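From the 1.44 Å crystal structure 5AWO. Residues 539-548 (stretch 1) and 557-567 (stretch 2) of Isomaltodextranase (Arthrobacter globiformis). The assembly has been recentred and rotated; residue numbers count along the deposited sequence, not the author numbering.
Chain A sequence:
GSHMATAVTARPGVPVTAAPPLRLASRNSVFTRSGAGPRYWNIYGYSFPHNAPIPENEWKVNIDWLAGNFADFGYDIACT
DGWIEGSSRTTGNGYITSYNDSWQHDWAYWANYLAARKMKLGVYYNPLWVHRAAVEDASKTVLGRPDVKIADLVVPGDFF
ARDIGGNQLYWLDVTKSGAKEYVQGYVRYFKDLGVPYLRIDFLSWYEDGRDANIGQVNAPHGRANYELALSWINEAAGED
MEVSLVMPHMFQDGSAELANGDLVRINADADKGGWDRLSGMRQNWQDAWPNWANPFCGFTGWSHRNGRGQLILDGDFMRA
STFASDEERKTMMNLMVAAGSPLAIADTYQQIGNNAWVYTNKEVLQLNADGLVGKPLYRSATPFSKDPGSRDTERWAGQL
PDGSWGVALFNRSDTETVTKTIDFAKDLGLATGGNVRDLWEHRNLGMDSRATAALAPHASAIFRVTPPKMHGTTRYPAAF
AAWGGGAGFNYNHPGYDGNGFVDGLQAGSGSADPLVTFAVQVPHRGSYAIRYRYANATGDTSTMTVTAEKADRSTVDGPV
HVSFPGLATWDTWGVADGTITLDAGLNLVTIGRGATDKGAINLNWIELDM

Stretch 1, residues 539-548: GDTSTMTVTA
Stretch 2 (557-567) DGPVHVSFPGL

Two neighbouring antiparallel strands of one chain, 542-548 and 558-564, are held edge to edge by a ladder of backbone hydrogen bonds, interrupted by a bulge near one end and extended by water at the other. Their N-to-C directions differ by 146°, their axes approach to 4.5 Å, and the two stretches bury 776 Å² between them, both sides summed.

The ladder begins where Ser542 faces Phe564: Ser542 N donates to Phe564 O at 2.9 Å, and Phe564 N to Ser542 O at 2.7 Å. Two residues on, Met544 N reaches Val562 O at 3.0 Å and Val562 N reaches Met544 O at 2.8 Å; next, Val546 N lies 2.9 Å from Val560 O and Val560 N 3.2 Å from Val546 O. Between these pairs, Thr543 lies opposite Ser563 and Thr545 opposite His561, each with CA atoms 4.5 Å apart. Here CA-H...O contacts supplement the ladder, such as Thr543 CA to Val562 O at 3.2 Å and Thr545 CA to Val560 O at 3.3 Å. Most strand residues are extended, with phi between -79° and -133° and psi between 104° and 160°.

Beyond Val546 the register shifts by one, forming a beta bulge. Gly558 (phi/psi 73/-162) and Pro559, which follows a cis peptide bond, occupy this irregularity. Positive phi favours glycine at 558, and an ideal CB there would lie 2.3 Å from Val546 O, a clash. Pairing then resumes: Ala548 N donates to Asp557 O at 3.2 Å, and Asp557 N to Ala548 O at 3.0 Å. Asp557 (chi1 t) turns its carboxylate back on its own chain, where OD1 accepts a weak hydrogen bond from Gly558 N at 2.6 Å.

One face carries Ser542, Met544, Val546 and Ala548 beside Phe564, Val562, Val560 and Asp557. Its apolar members suit close packing: Val546 CG2 meets Val562 CG2 at 3.6 Å, both valines having chi1 t, while Phe564 (chi1 m, chi2 86°) brings CE1 to 3.7 Å from Met544 CB. The methionine is m, m, with chi3 142°, and its end leads away from the other strand. Small Ser542 (m) fits beside the buried phenylalanine, its backbone O near the plane of the ring at the edge.

The other face carries Thr543 (p), Thr545 (m), His561 (m, chi2 -68°) and Ser563 (m). Beta-branched threonine suits an extended backbone, and its methyl can pack while its hydroxyl bonds elsewhere: Thr545 CG2 touches Pro559 CB at 3.6 Å. Thr547 (p) points sideways, yet its CG2 also lies 3.6 Å from Pro559 CB.

Past Ser542, the chains leave the strands but stay close. Thr541 N donates to Asp540 OD1 at 2.8 Å, with Asp540 at chi1 t. One water bonds Thr541 OG1 at 2.7 Å and accepts from Gly566 N at 2.9 Å; another accepts from Gly539 N at 2.9 Å and donates to Leu567 O at 2.7 Å.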

# COMPACT_ATOMS: atom_id res chain seq x y z
N GLY A 539 -3.58 34.86 -12.85
CA GLY A 539 -3.45 36.08 -13.66
C GLY A 539 -2.74 35.86 -14.98
O GLY A 539 -2.47 36.81 -15.71
N ASP A 540 -2.43 34.61 -15.30
CA ASP A 540 -1.70 34.26 -16.51
C ASP A 540 -1.90 32.78 -16.82
O ASP A 540 -2.38 32.02 -15.96
CB ASP A 540 -0.21 34.59 -16.31
CG ASP A 540 0.54 34.85 -17.62
OD1 ASP A 540 0.05 34.53 -18.72
OD2 ASP A 540 1.68 35.35 -17.53
N THR A 541 -1.58 32.37 -18.04
CA THR A 541 -1.59 30.96 -18.42
C THR A 541 -0.70 30.19 -17.44
O THR A 541 0.39 30.64 -17.06
CB THR A 541 -1.10 30.75 -19.87
OG1 THR A 541 -1.98 31.42 -20.79
CG2 THR A 541 -1.07 29.27 -20.24
N SER A 542 -1.20 29.04 -16.98
CA SER A 542 -0.39 28.12 -16.20
C SER A 542 -0.08 26.89 -17.04
O SER A 542 -0.77 26.61 -18.02
CB SER A 542 -1.13 27.72 -14.93
OG SER A 542 -1.31 28.80 -14.06
N THR A 543 0.94 26.13 -16.68
CA THR A 543 1.22 24.89 -17.39
C THR A 543 1.40 23.75 -16.39
O THR A 543 1.77 23.98 -15.25
CB THR A 543 2.43 24.98 -18.35
OG1 THR A 543 3.67 25.02 -17.63
CG2 THR A 543 2.32 26.22 -19.25
N MET A 544 1.11 22.55 -16.85
CA MET A 544 1.43 21.32 -16.11
C MET A 544 2.10 20.34 -17.04
O MET A 544 1.84 20.34 -18.25
CB MET A 544 0.16 20.66 -15.54
CG MET A 544 -0.58 21.53 -14.57
SD MET A 544 0.21 21.71 -12.96
CE MET A 544 -0.10 23.42 -12.53
N THR A 545 2.97 19.50 -16.49
CA THR A 545 3.61 18.45 -17.25
C THR A 545 2.75 17.18 -17.19
O THR A 545 2.34 16.76 -16.10
CB THR A 545 5.02 18.17 -16.70
OG1 THR A 545 5.81 19.38 -16.77
CG2 THR A 545 5.68 17.05 -17.46
N VAL A 546 2.46 16.60 -18.36
CA VAL A 546 1.59 15.43 -18.48
C VAL A 546 2.33 14.30 -19.17
O VAL A 546 2.94 14.50 -20.23
CB VAL A 546 0.28 15.73 -19.26
CG1 VAL A 546 -0.56 14.46 -19.42
CG2 VAL A 546 -0.52 16.82 -18.56
N THR A 547 2.31 13.12 -18.55
CA THR A 547 2.85 11.92 -19.16
C THR A 547 1.82 10.79 -19.18
O THR A 547 0.84 10.80 -18.41
CB THR A 547 4.11 11.40 -18.45
OG1 THR A 547 3.84 11.09 -17.06
CG2 THR A 547 5.24 12.39 -18.52
N ALA A 548 2.05 9.85 -20.09
CA ALA A 548 1.47 8.52 -20.02
C ALA A 548 2.58 7.48 -20.04
O ALA A 548 3.58 7.63 -20.76
CB ALA A 548 0.48 8.29 -21.16
N ASP A 557 3.59 8.56 -23.66
CA ASP A 557 3.48 9.93 -24.14
C ASP A 557 4.19 10.90 -23.22
O ASP A 557 4.46 10.61 -22.05
CB ASP A 557 2.02 10.34 -24.26
CG ASP A 557 1.82 11.50 -25.22
OD1 ASP A 557 2.84 12.05 -25.73
OD2 ASP A 557 0.66 11.84 -25.49
N GLY A 558 4.51 12.07 -23.79
CA GLY A 558 5.07 13.16 -23.03
C GLY A 558 6.50 12.85 -22.66
O GLY A 558 7.10 11.97 -23.26
N PRO A 559 7.05 13.55 -21.66
CA PRO A 559 6.40 14.63 -20.93
C PRO A 559 6.20 15.83 -21.83
O PRO A 559 7.10 16.17 -22.61
CB PRO A 559 7.38 14.95 -19.79
CG PRO A 559 8.39 13.87 -19.78
CD PRO A 559 8.41 13.29 -21.17
N VAL A 560 5.03 16.44 -21.74
CA VAL A 560 4.76 17.70 -22.43
C VAL A 560 4.10 18.68 -21.48
O VAL A 560 3.36 18.30 -20.57
CB VAL A 560 3.86 17.51 -23.69
CG1 VAL A 560 4.59 16.68 -24.74
CG2 VAL A 560 2.51 16.90 -23.33
N HIS A 561 4.37 19.96 -21.71
CA HIS A 561 3.67 21.02 -21.00
C HIS A 561 2.33 21.19 -21.67
O HIS A 561 2.26 21.45 -22.88
CB HIS A 561 4.44 22.34 -21.08
CG HIS A 561 5.78 22.31 -20.42
ND1 HIS A 561 5.94 22.18 -19.06
CD2 HIS A 561 7.03 22.40 -20.94
CE1 HIS A 561 7.23 22.18 -18.77
NE2 HIS A 561 7.92 22.32 -19.89
N VAL A 562 1.26 21.03 -20.90
CA VAL A 562 -0.09 21.31 -21.33
C VAL A 562 -0.47 22.66 -20.73
O VAL A 562 -0.15 22.93 -19.57
CB VAL A 562 -1.07 20.20 -20.88
CG1 VAL A 562 -2.50 20.55 -21.24
CG2 VAL A 562 -0.67 18.87 -21.51
N SER A 563 -1.10 23.53 -21.52
CA SER A 563 -1.37 24.89 -21.07
C SER A 563 -2.78 25.05 -20.57
O SER A 563 -3.71 24.43 -21.10
CB SER A 563 -1.09 25.89 -22.22
OG SER A 563 0.27 25.79 -22.62
N PHE A 564 -2.93 25.90 -19.56
CA PHE A 564 -4.18 26.11 -18.84
C PHE A 564 -4.46 27.62 -18.70
O PHE A 564 -3.84 28.30 -17.88
CB PHE A 564 -4.09 25.46 -17.44
CG PHE A 564 -3.97 23.96 -17.49
CD1 PHE A 564 -2.73 23.35 -17.62
CD2 PHE A 564 -5.09 23.15 -17.39
CE1 PHE A 564 -2.61 21.96 -17.66
CE2 PHE A 564 -4.98 21.77 -17.43
CZ PHE A 564 -3.74 21.17 -17.57
N PRO A 565 -5.40 28.16 -19.50
CA PRO A 565 -5.67 29.62 -19.49
C PRO A 565 -6.10 30.19 -18.14
O PRO A 565 -6.83 29.52 -17.39
CB PRO A 565 -6.79 29.78 -20.53
CG PRO A 565 -6.63 28.63 -21.45
CD PRO A 565 -6.08 27.49 -20.62
N GLY A 566 -5.65 31.41 -17.84
CA GLY A 566 -6.06 32.12 -16.64
C GLY A 566 -7.54 32.47 -16.72
O GLY A 566 -8.06 32.78 -17.80
N LEU A 567 -8.21 32.40 -15.57
CA LEU A 567 -9.63 32.68 -15.44
C LEU A 567 -9.81 33.71 -14.33
O LEU A 567 -8.89 33.95 -13.55
CB LEU A 567 -10.40 31.39 -15.12
CG LEU A 567 -10.24 30.22 -16.11
CD1 LEU A 567 -10.89 28.95 -15.57
CD2 LEU A 567 -10.80 30.55 -17.48
O HOH W 1 -6.23 34.44 -13.98
O HOH W 2 -4.17 32.82 -19.92